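Local coordinates for protein telomerase reverse transcriptase (Candida tropicalis MYA-3404, PDB 6ZD1) that is probably the catalytic subunit of telomerase, a reverse transcriptase that lengthens chromosome ends by copying a template within its RNA component, at residues P249-S253 and E269-Y273; N231-K235 and I246-L250; M300-S304 and L488-T492; S304-T309 and L497-V501. All blocks are in the same frame, centred on the assembly; numbering follows the deposited sequence.

Interaction 1 of 4, residues P249-S253 and E269-Y273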
loop_
_atom_site.group_PDB
_atom_site.type_symbol
_atom_site.label_atom_id
_atom_site.label_comp_id
_atom_site.label_asym_id
_atom_site.label_seq_id
_atom_site.Cartn_x
_atom_site.Cartn_y
_atom_site.Cartn_z
ATOM N N PRO A 249 9.437 1.932 -11.019
ATOM C CA PRO A 249 10.017 1.473 -12.293
ATOM C C PRO A 249 9.294 2.063 -13.495
ATOM O O PRO A 249 8.067 2.012 -13.595
ATOM C CB PRO A 249 9.843 -0.050 -12.225
ATOM C CG PRO A 249 9.740 -0.357 -10.767
ATOM C CD PRO A 249 9.023 0.812 -10.163
ATOM N N LEU A 250 10.075 2.636 -14.408
ATOM C CA LEU A 250 9.544 3.110 -15.678
ATOM C C LEU A 250 9.272 1.932 -16.601
ATOM O O LEU A 250 10.121 1.052 -16.769
ATOM C CB LEU A 250 10.521 4.076 -16.349
ATOM C CG LEU A 250 10.473 5.538 -15.912
ATOM C CD1 LEU A 250 11.443 6.356 -16.745
ATOM C CD2 LEU A 250 9.057 6.085 -16.031
ATOM N N LYS A 251 8.094 1.926 -17.212
ATOM C CA LYS A 251 7.758 0.899 -18.184
ATOM C C LYS A 251 8.300 1.214 -19.570
ATOM O O LYS A 251 7.898 0.566 -20.542
ATOM C CB LYS A 251 6.241 0.716 -18.242
ATOM C CG LYS A 251 5.550 0.779 -16.884
ATOM C CD LYS A 251 6.075 -0.279 -15.931
ATOM C CE LYS A 251 5.321 -0.262 -14.610
ATOM N NZ LYS A 251 3.875 -0.578 -14.788
ATOM N N GLN A 252 9.193 2.194 -19.682
ATOM C CA GLN A 252 9.778 2.597 -20.952
ATOM C C GLN A 252 11.295 2.612 -20.848
ATOM O O GLN A 252 11.875 2.557 -19.759
ATOM C CB GLN A 252 9.304 3.989 -21.384
ATOM C CG GLN A 252 7.840 4.258 -21.185
ATOM C CD GLN A 252 7.513 5.715 -21.401
ATOM O OE1 GLN A 252 7.489 6.196 -22.532
ATOM N NE2 GLN A 252 7.274 6.432 -20.312
ATOM N N SER A 253 11.935 2.707 -22.008
ATOM C CA SER A 253 13.336 3.077 -22.058
ATOM C C SER A 253 13.465 4.595 -21.975
ATOM O O SER A 253 12.480 5.336 -22.043
ATOM C CB SER A 253 13.986 2.548 -23.336
ATOM O OG SER A 253 13.392 3.125 -24.487
ATOM N N GLU A 269 7.063 -0.984 -25.789
ATOM C CA GLU A 269 7.914 -1.229 -24.634
ATOM C C GLU A 269 7.105 -1.479 -23.371
ATOM O O GLU A 269 7.605 -2.136 -22.452
ATOM C CB GLU A 269 8.869 -0.054 -24.428
ATOM C CG GLU A 269 9.822 0.152 -25.592
ATOM C CD GLU A 269 10.895 1.177 -25.295
ATOM O OE1 GLU A 269 11.879 1.242 -26.061
ATOM O OE2 GLU A 269 10.754 1.912 -24.294
ATOM N N LYS A 270 5.864 -0.994 -23.315
ATOM C CA LYS A 270 5.010 -1.304 -22.175
ATOM C C LYS A 270 4.771 -2.804 -22.069
ATOM O O LYS A 270 4.788 -3.368 -20.968
ATOM C CB LYS A 270 3.685 -0.547 -22.289
ATOM C CG LYS A 270 2.692 -0.843 -21.176
ATOM C CD LYS A 270 3.288 -0.556 -19.808
ATOM C CE LYS A 270 2.357 -0.995 -18.687
ATOM N NZ LYS A 270 1.071 -0.246 -18.698
ATOM N N TRP A 271 4.579 -3.474 -23.210
ATOM C CA TRP A 271 4.399 -4.922 -23.213
ATOM C C TRP A 271 5.710 -5.676 -23.057
ATOM O O TRP A 271 5.692 -6.833 -22.618
ATOM C CB TRP A 271 3.695 -5.365 -24.499
ATOM C CG TRP A 271 2.233 -5.100 -24.462
ATOM C CD1 TRP A 271 1.585 -4.001 -24.945
ATOM C CD2 TRP A 271 1.228 -5.938 -23.883
ATOM N NE1 TRP A 271 0.234 -4.110 -24.712
ATOM C CE2 TRP A 271 -0.011 -5.290 -24.060
ATOM C CE3 TRP A 271 1.254 -7.179 -23.236
ATOM C CZ2 TRP A 271 -1.211 -5.841 -23.618
ATOM C CZ3 TRP A 271 0.061 -7.724 -22.796
ATOM C CH2 TRP A 271 -1.155 -7.055 -22.988
ATOM N N ASP A 272 6.840 -5.056 -23.403
ATOM C CA ASP A 272 8.126 -5.645 -23.052
ATOM C C ASP A 272 8.267 -5.776 -21.541
ATOM O O ASP A 272 8.668 -6.831 -21.038
ATOM C CB ASP A 272 9.267 -4.804 -23.625
ATOM C CG ASP A 272 9.475 -5.033 -25.106
ATOM O OD1 ASP A 272 9.237 -6.167 -25.571
ATOM O OD2 ASP A 272 9.884 -4.081 -25.804
ATOM N N TYR A 273 7.904 -4.726 -20.798
ATOM C CA TYR A 273 7.971 -4.805 -19.342
ATOM C C TYR A 273 6.977 -5.826 -18.810
ATOM O O TYR A 273 7.315 -6.629 -17.931
ATOM C CB TYR A 273 7.709 -3.431 -18.722
ATOM C CG TYR A 273 7.902 -3.389 -17.218
ATOM C CD1 TYR A 273 6.843 -3.633 -16.351
ATOM C CD2 TYR A 273 9.147 -3.106 -16.666
ATOM C CE1 TYR A 273 7.018 -3.597 -14.977
ATOM C CE2 TYR A 273 9.330 -3.070 -15.295
ATOM C CZ TYR A 273 8.265 -3.315 -14.455
ATOM O OH TYR A 273 8.447 -3.278 -13.089
#
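One face of the Tyr273 ring is covered by the aliphatic part of Lys251: CD stands 3.7 Å from the ring centroid, 20° off the normal, in a CH-pi contact shifted toward the CD1-CE1 rim. Pro249 comes in obliquely near the phenol oxygen, its CB 3.6 Å from Tyr273 OH. The tyrosine gets there because its CG lies anti to the backbone N (chi1 -174°), which sends the ring out from the helix toward the loop. The second flat group, the carboxylate of Glu269, is gripped by Ser253. Its OE2 takes the Ser253 backbone N-H on the syn side at 2.7 Å, a nearly straight bond that comes in 29° out of the carboxylate plane. The Ser253 hydroxyl stands between the two acid oxygens, with OG 2.9 Å from both OE1 and OE2 of Glu269. Between these two grips, the chains of Lys251 and Lys270 run side by side in the same direction, with Lys251 CB 3.6 Å from Lys270 CD. Their like-charged ends lie near each other, but Lys270 NZ has a salt bridge to Asp378, which probably eases any repulsion. Ser253 is the N-cap of helix 254-258, its OG weakly bonded to Ser256 N. Helix 263-298 thus holds the N-cap turn that follows strand 244-249 in what are probably the fingers of the reverse transcriptase domain.

Interaction 2 of 4, residues N231-K235 and I246-L250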
loop_
_atom_site.group_PDB
_atom_site.type_symbol
_atom_site.label_atom_id
_atom_site.label_comp_id
_atom_site.label_asym_id
_atom_site.label_seq_id
_atom_site.Cartn_x
_atom_site.Cartn_y
_atom_site.Cartn_z
ATOM N N ASN A 231 15.308 1.324 -15.114
ATOM C CA ASN A 231 15.096 2.743 -14.880
ATOM C C ASN A 231 13.886 2.948 -13.981
ATOM O O ASN A 231 12.937 2.160 -13.994
ATOM C CB ASN A 231 14.900 3.500 -16.195
ATOM C CG ASN A 231 16.103 3.402 -17.112
ATOM O OD1 ASN A 231 15.961 3.302 -18.330
ATOM N ND2 ASN A 231 17.297 3.424 -16.531
ATOM N N GLY A 232 13.934 4.017 -13.193
ATOM C CA GLY A 232 12.818 4.369 -12.337
ATOM C C GLY A 232 12.742 5.869 -12.162
ATOM O O GLY A 232 13.721 6.590 -12.376
ATOM N N LYS A 233 11.557 6.335 -11.781
ATOM C CA LYS A 233 11.333 7.740 -11.478
ATOM C C LYS A 233 11.133 7.903 -9.978
ATOM O O LYS A 233 10.470 7.081 -9.335
ATOM C CB LYS A 233 10.127 8.297 -12.243
ATOM C CG LYS A 233 10.041 9.820 -12.219
ATOM C CD LYS A 233 9.345 10.370 -13.459
ATOM C CE LYS A 233 7.898 9.909 -13.545
ATOM N NZ LYS A 233 7.211 10.459 -14.748
ATOM N N ILE A 234 11.724 8.955 -9.427
ATOM C CA ILE A 234 11.727 9.169 -7.986
ATOM C C ILE A 234 10.361 9.663 -7.527
ATOM O O ILE A 234 9.824 10.642 -8.060
ATOM C CB ILE A 234 12.830 10.159 -7.590
ATOM C CG1 ILE A 234 14.195 9.610 -7.986
ATOM C CG2 ILE A 234 12.783 10.434 -6.098
ATOM C CD1 ILE A 234 15.327 10.507 -7.577
ATOM N N LYS A 235 9.805 8.988 -6.525
ATOM C CA LYS A 235 8.584 9.397 -5.846
ATOM C C LYS A 235 8.914 9.702 -4.391
ATOM O O LYS A 235 9.674 8.967 -3.754
ATOM C CB LYS A 235 7.508 8.306 -5.934
ATOM C CG LYS A 235 6.086 8.825 -5.826
ATOM C CD LYS A 235 5.072 7.732 -6.129
ATOM C CE LYS A 235 4.617 7.025 -4.862
ATOM N NZ LYS A 235 3.791 7.918 -3.996
ATOM N N ILE A 246 11.356 6.794 -2.923
ATOM C CA ILE A 246 10.895 5.587 -3.592
ATOM C C ILE A 246 11.190 5.735 -5.075
ATOM O O ILE A 246 11.045 6.826 -5.640
ATOM C CB ILE A 246 9.390 5.341 -3.352
ATOM C CG1 ILE A 246 9.088 5.336 -1.852
ATOM C CG2 ILE A 246 8.950 4.029 -3.987
ATOM C CD1 ILE A 246 9.908 4.332 -1.074
ATOM N N CYS A 247 11.618 4.647 -5.700
ATOM C CA CYS A 247 11.880 4.616 -7.130
ATOM C C CYS A 247 10.815 3.748 -7.785
ATOM O O CYS A 247 10.706 2.555 -7.480
ATOM C CB CYS A 247 13.281 4.081 -7.420
ATOM S SG CYS A 247 13.996 4.676 -8.963
ATOM N N VAL A 248 10.019 4.352 -8.661
ATOM C CA VAL A 248 8.924 3.671 -9.345
ATOM C C VAL A 248 9.432 3.231 -10.723
ATOM O O VAL A 248 9.821 4.088 -11.522
ATOM C CB VAL A 248 7.693 4.578 -9.487
ATOM C CG1 VAL A 248 6.546 3.811 -10.125
ATOM C CG2 VAL A 248 7.288 5.142 -8.130
ATOM N N PRO A 249 9.437 1.932 -11.019
ATOM C CA PRO A 249 10.017 1.473 -12.293
ATOM C C PRO A 249 9.294 2.063 -13.495
ATOM O O PRO A 249 8.067 2.012 -13.595
ATOM C CB PRO A 249 9.843 -0.050 -12.225
ATOM C CG PRO A 249 9.740 -0.357 -10.767
ATOM C CD PRO A 249 9.023 0.812 -10.163
ATOM N N LEU A 250 10.075 2.636 -14.408
ATOM C CA LEU A 250 9.544 3.110 -15.678
ATOM C C LEU A 250 9.272 1.932 -16.601
ATOM O O LEU A 250 10.121 1.052 -16.769
ATOM C CB LEU A 250 10.521 4.076 -16.349
ATOM C CG LEU A 250 10.473 5.538 -15.912
ATOM C CD1 LEU A 250 11.443 6.356 -16.745
ATOM C CD2 LEU A 250 9.057 6.085 -16.031
#
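Residues 231-235 and 246-249 pair as antiparallel strands, twisted so that their directions stand 138° apart with the axes 4.2 Å apart at closest approach. They belong to the beta hairpin 231-237/244-249, which by its place in the reverse transcriptase domain probably corresponds to motifs 1 and 2 of the fingers. Lys233 with Val248 and Lys235 with Ile246 are hydrogen-bonded pairs, each closed by two backbone bonds; Gly232 with Pro249 and Ile234 with Cys247 are non-hydrogen-bonded pairs. The ladder runs one step past the strand end through Leu250 N to Asn231 O at 2.9 Å, where the donor lies well above the carbonyl plane. Strand 244-249 is outermost in its sheet, whereas strand 231-237 is also paired with strand 443-446, Gly232 bonding to Leu445. On the face carrying Lys233, Lys235, Ile246 and Val248, the Lys235 chain crosses Val248 at a slant: CG2 of Val248 packs 3.9 Å from CB and 4.0 Å from CD of Lys235. On the other face, Ile234 and Cys247 both touch Cys444 of the neighbouring strand 443-446, and Phe463 and Phe466 also touch Cys247. With its sulfur anti to the backbone N (chi1 -153°), Cys247 reaches across to the glycine of the partner strand, where SG rests 3.6 Å from Gly232 CA.

Interaction 3 of 4, residues M300-S304 and L488-T492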
loop_
_atom_site.group_PDB
_atom_site.type_symbol
_atom_site.label_atom_id
_atom_site.label_comp_id
_atom_site.label_asym_id
_atom_site.label_seq_id
_atom_site.Cartn_x
_atom_site.Cartn_y
_atom_site.Cartn_z
HETATM N N MSE A 300 18.209 -22.947 12.244
HETATM C CA MSE A 300 17.669 -22.393 13.473
HETATM C C MSE A 300 17.925 -20.891 13.492
HETATM O O MSE A 300 17.197 -20.131 14.133
HETATM C CB MSE A 300 18.296 -23.070 14.696
HETATM C CG MSE A 300 18.224 -24.593 14.665
HETATM SE SE MSE A 300 18.546 -25.427 16.404
HETATM C CE MSE A 300 20.352 -26.111 16.122
ATOM N N GLY A 301 18.959 -20.468 12.762
ATOM C CA GLY A 301 19.294 -19.057 12.688
ATOM C C GLY A 301 18.312 -18.228 11.889
ATOM O O GLY A 301 18.292 -16.999 12.034
ATOM N N HIS A 302 17.485 -18.868 11.062
ATOM C CA HIS A 302 16.506 -18.150 10.259
ATOM C C HIS A 302 15.114 -18.151 10.870
ATOM O O HIS A 302 14.266 -17.364 10.436
ATOM C CB HIS A 302 16.427 -18.745 8.848
ATOM C CG HIS A 302 17.651 -18.505 8.024
ATOM N ND1 HIS A 302 18.850 -19.140 8.269
ATOM C CD2 HIS A 302 17.865 -17.696 6.960
ATOM C CE1 HIS A 302 19.747 -18.737 7.388
ATOM N NE2 HIS A 302 19.176 -17.859 6.585
ATOM N N ARG A 303 14.857 -19.016 11.854
ATOM C CA ARG A 303 13.569 -18.972 12.537
ATOM C C ARG A 303 13.397 -17.668 13.305
ATOM O O ARG A 303 12.265 -17.203 13.492
ATOM C CB ARG A 303 13.425 -20.170 13.473
ATOM C CG ARG A 303 11.986 -20.609 13.688
ATOM C CD ARG A 303 11.889 -21.754 14.685
ATOM N NE ARG A 303 12.755 -22.877 14.334
ATOM C CZ ARG A 303 13.910 -23.147 14.936
ATOM N NH1 ARG A 303 14.342 -22.374 15.924
ATOM N NH2 ARG A 303 14.634 -24.191 14.550
ATOM N N SER A 304 14.503 -17.056 13.733
ATOM C CA SER A 304 14.424 -15.763 14.401
ATOM C C SER A 304 13.903 -14.671 13.476
ATOM O O SER A 304 13.352 -13.676 13.957
ATOM C CB SER A 304 15.797 -15.377 14.956
ATOM O OG SER A 304 16.287 -16.369 15.846
ATOM N N LEU A 488 22.683 -18.233 20.207
ATOM C CA LEU A 488 21.305 -18.109 20.657
ATOM C C LEU A 488 20.468 -19.364 20.488
ATOM O O LEU A 488 19.447 -19.494 21.178
ATOM C CB LEU A 488 20.609 -16.940 19.943
ATOM C CG LEU A 488 21.039 -15.530 20.389
ATOM C CD1 LEU A 488 20.284 -14.451 19.625
ATOM C CD2 LEU A 488 20.845 -15.356 21.887
ATOM N N TRP A 489 20.852 -20.287 19.604
ATOM C CA TRP A 489 19.957 -21.338 19.135
ATOM C C TRP A 489 20.385 -22.731 19.590
ATOM O O TRP A 489 20.025 -23.729 18.956
ATOM C CB TRP A 489 19.842 -21.274 17.612
ATOM C CG TRP A 489 19.657 -19.871 17.101
ATOM C CD1 TRP A 489 18.628 -19.019 17.391
ATOM C CD2 TRP A 489 20.526 -19.159 16.213
ATOM N NE1 TRP A 489 18.805 -17.821 16.738
ATOM C CE2 TRP A 489 19.962 -17.883 16.009
ATOM C CE3 TRP A 489 21.727 -19.478 15.570
ATOM C CZ2 TRP A 489 20.557 -16.928 15.190
ATOM C CZ3 TRP A 489 22.312 -18.530 14.755
ATOM C CH2 TRP A 489 21.729 -17.270 14.574
ATOM N N GLU A 490 21.158 -22.817 20.667
ATOM C CA GLU A 490 21.333 -24.057 21.410
ATOM C C GLU A 490 20.762 -23.953 22.815
ATOM O O GLU A 490 20.748 -24.949 23.548
ATOM C CB GLU A 490 22.814 -24.453 21.473
ATOM C CG GLU A 490 23.381 -24.954 20.152
ATOM C CD GLU A 490 23.619 -23.837 19.155
ATOM O OE1 GLU A 490 24.106 -22.765 19.570
ATOM O OE2 GLU A 490 23.309 -24.026 17.961
ATOM N N ALA A 491 20.295 -22.769 23.207
ATOM C CA ALA A 491 19.653 -22.514 24.491
ATOM C C ALA A 491 18.377 -21.701 24.289
ATOM O O ALA A 491 18.111 -20.724 24.993
ATOM C CB ALA A 491 20.609 -21.807 25.448
ATOM N N THR A 492 17.568 -22.108 23.301
ATOM C CA THR A 492 16.321 -21.411 22.986
ATOM C C THR A 492 15.357 -21.373 24.168
ATOM O O THR A 492 14.474 -20.508 24.210
ATOM C CB THR A 492 15.641 -22.081 21.786
ATOM O OG1 THR A 492 16.609 -22.307 20.754
ATOM C CG2 THR A 492 14.516 -21.211 21.230
#
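Trp489 has CG anti to its own carbonyl carbon (chi1 -45°), which carries the indole across to the 300-304 turn and lays one face against the backbone of Met300 and Gly301. The Met300 and Trp489 CB atoms meet at 3.8 Å where the two backbones come together. From there the chain of Met300, a selenomethionine, is extended at chi2 and brings SE to 3.4 Å from Trp489 O; the bend beyond it places the methyl CE near Glu490, 4.1 Å from OE2, the two side chains crossing at about a right angle. The face contact is a CH-pi one: Gly301 CA stands 3.4 Å from the centroid of the six-membered ring, almost on the normal, and with no side chain at Gly301 its CA can come this close to the face. Beside it, Met300 O sits 3.7 Å above the ring plane, over the pyrrole part. Leu488 CB packs on the opposite face, so the indole is sandwiched between its own neighbour in sequence and the turn. Both segments are connectors of the reverse transcriptase domain: 300-304 links helix 263-298 to helix 309-326, while the loop holding 488-492 leads from helix 469-484 toward strand 495-500 of the palm sheet. Ser304 meets the nitrogen end of the indole and helps to set its rotation. Trp489 NE1 donates to Ser304 OG at 3.0 Å, a bent bond (N-H...O 138°) whose acceptor is tilted 29° out of the indole plane.

Interaction 4 of 4, residues S304-T309 and L497-V501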
loop_
_atom_site.group_PDB
_atom_site.type_symbol
_atom_site.label_atom_id
_atom_site.label_comp_id
_atom_site.label_asym_id
_atom_site.label_seq_id
_atom_site.Cartn_x
_atom_site.Cartn_y
_atom_site.Cartn_z
ATOM N N SER A 304 14.503 -17.056 13.733
ATOM C CA SER A 304 14.424 -15.763 14.401
ATOM C C SER A 304 13.903 -14.671 13.476
ATOM O O SER A 304 13.352 -13.676 13.957
ATOM C CB SER A 304 15.797 -15.377 14.956
ATOM O OG SER A 304 16.287 -16.369 15.846
ATOM N N SER A 305 14.041 -14.844 12.163
ATOM C CA SER A 305 13.523 -13.874 11.205
ATOM C C SER A 305 12.028 -14.106 11.014
ATOM O O SER A 305 11.615 -15.152 10.502
ATOM C CB SER A 305 14.271 -13.981 9.877
ATOM O OG SER A 305 15.640 -13.645 10.032
ATOM N N VAL A 306 11.222 -13.129 11.418
ATOM C CA VAL A 306 9.769 -13.257 11.469
ATOM C C VAL A 306 9.153 -12.407 10.365
ATOM O O VAL A 306 9.632 -11.303 10.076
ATOM C CB VAL A 306 9.242 -12.853 12.859
ATOM C CG1 VAL A 306 7.812 -12.385 12.785
ATOM C CG2 VAL A 306 9.361 -14.021 13.823
ATOM N N ASN A 307 8.082 -12.916 9.756
ATOM C CA ASN A 307 7.534 -12.312 8.550
ATOM C C ASN A 307 6.398 -11.326 8.803
ATOM O O ASN A 307 6.019 -10.607 7.875
ATOM C CB ASN A 307 7.052 -13.408 7.594
ATOM C CG ASN A 307 8.184 -14.298 7.113
ATOM O OD1 ASN A 307 9.329 -13.857 6.993
ATOM N ND2 ASN A 307 7.870 -15.557 6.836
ATOM N N SER A 308 5.851 -11.249 10.015
ATOM C CA SER A 308 4.703 -10.377 10.244
ATOM C C SER A 308 4.615 -10.014 11.721
ATOM O O SER A 308 5.295 -10.596 12.569
ATOM C CB SER A 308 3.406 -11.041 9.769
ATOM O OG SER A 308 3.126 -12.217 10.510
ATOM N N THR A 309 3.757 -9.032 12.019
ATOM C CA THR A 309 3.607 -8.565 13.396
ATOM C C THR A 309 2.930 -9.614 14.273
ATOM O O THR A 309 3.383 -9.888 15.392
ATOM C CB THR A 309 2.825 -7.252 13.433
ATOM O OG1 THR A 309 3.688 -6.172 13.053
ATOM C CG2 THR A 309 2.281 -6.990 14.831
ATOM N N LEU A 497 15.027 -14.209 20.074
ATOM C CA LEU A 497 15.304 -13.099 19.171
ATOM C C LEU A 497 14.325 -13.131 18.007
ATOM O O LEU A 497 14.081 -14.190 17.419
ATOM C CB LEU A 497 16.743 -13.154 18.642
ATOM C CG LEU A 497 17.183 -12.041 17.685
ATOM C CD1 LEU A 497 17.246 -10.701 18.406
ATOM C CD2 LEU A 497 18.521 -12.371 17.035
ATOM N N LEU A 498 13.780 -11.964 17.667
ATOM C CA LEU A 498 12.795 -11.818 16.605
ATOM C C LEU A 498 13.179 -10.638 15.723
ATOM O O LEU A 498 13.724 -9.639 16.210
ATOM C CB LEU A 498 11.387 -11.607 17.162
ATOM C CG LEU A 498 10.785 -12.730 18.001
ATOM C CD1 LEU A 498 9.410 -12.309 18.475
ATOM C CD2 LEU A 498 10.709 -14.008 17.189
ATOM N N ARG A 499 12.915 -10.772 14.420
ATOM C CA ARG A 499 13.231 -9.739 13.447
ATOM C C ARG A 499 11.992 -9.423 12.625
ATOM O O ARG A 499 11.328 -10.328 12.114
ATOM C CB ARG A 499 14.398 -10.156 12.541
ATOM C CG ARG A 499 14.870 -9.045 11.614
ATOM C CD ARG A 499 16.033 -9.484 10.737
ATOM N NE ARG A 499 15.630 -10.493 9.764
ATOM C CZ ARG A 499 14.993 -10.221 8.631
ATOM N NH1 ARG A 499 14.678 -8.967 8.330
ATOM N NH2 ARG A 499 14.666 -11.203 7.803
ATOM N N LEU A 500 11.722 -8.121 12.487
ATOM C CA LEU A 500 10.582 -7.592 11.693
ATOM C C LEU A 500 11.112 -6.469 10.794
ATOM O O LEU A 500 11.258 -5.335 11.295
ATOM C CB LEU A 500 9.504 -7.073 12.650
ATOM C CG LEU A 500 8.134 -6.824 12.021
ATOM C CD1 LEU A 500 7.929 -7.709 10.801
ATOM C CD2 LEU A 500 7.023 -7.051 13.036
ATOM N N VAL A 501 11.408 -6.796 9.531
ATOM C CA VAL A 501 11.946 -5.822 8.530
ATOM C C VAL A 501 13.249 -5.212 9.064
ATOM O O VAL A 501 14.321 -5.794 8.806
ATOM C CB VAL A 501 10.914 -4.740 8.156
ATOM C CG1 VAL A 501 11.404 -3.865 7.013
ATOM C CG2 VAL A 501 9.558 -5.344 7.825
#
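Arg499 starts beside the backbone of Ser304 and Ser305, its CB 3.9 Å from Ser304 O. It lies on strand 495-500, an outermost strand of the palm sheet, and the loop 304-309 runs along that edge with a single beta bridge between Ser305 and Arg499. Extended through CG and CD, the chain bends at chi3 (68°) and brings the edge of the guanidinium to Ser305. NE donates to Ser305 OG at 3.2 Å, close to straight at 159° and in the guanidinium plane. NH2 passes Ser305 CB at 3.5 Å and makes a salt bridge with Asp474 of helix 469-484, while NH1 bonds only weakly to Val501 O. With all three nitrogens engaged, the orientation of this buried guanidinium is set. The backbones are joined by Val306 N to Arg499 O at 2.9 Å and, weakly, by Arg499 N to Ser304 O. Strand 503-508 lies on the other side of strand 495-500; the turn between them and the start of strand 503-508 probably carry the aspartates of motif C, as in relatives. Flanking the bridge, Val306 CG2 makes an apolar contact with Leu498 CD2 at 3.6 Å, and the methyl CD2 of Leu500 lies against the hydroxyl oxygen OG1 of Thr309 at 3.4 Å.

Overall arrangement
The four contacts form two clusters within the reverse transcriptase domain. Interactions 1 and 2 share Pro249 and Leu250, where the 231-237/244-249 hairpin runs into the following loop, and their centres are 12 Å apart. Interactions 3 and 4 share Ser304, their centres 13 Å apart, and also touch where Leu488 CD1 packs 3.8 Å from Leu497 CD2. Helix 263-298 spans the gap: it supplies 269-273 to interaction 1 and ends just before the turn of interaction 3, whose centre is 43 Å from that of interaction 1. Interactions 2 and 4 come within about 12 Å at their nearest atoms. Interaction 4 adjoins the palm hairpin that probably bears part of the active site.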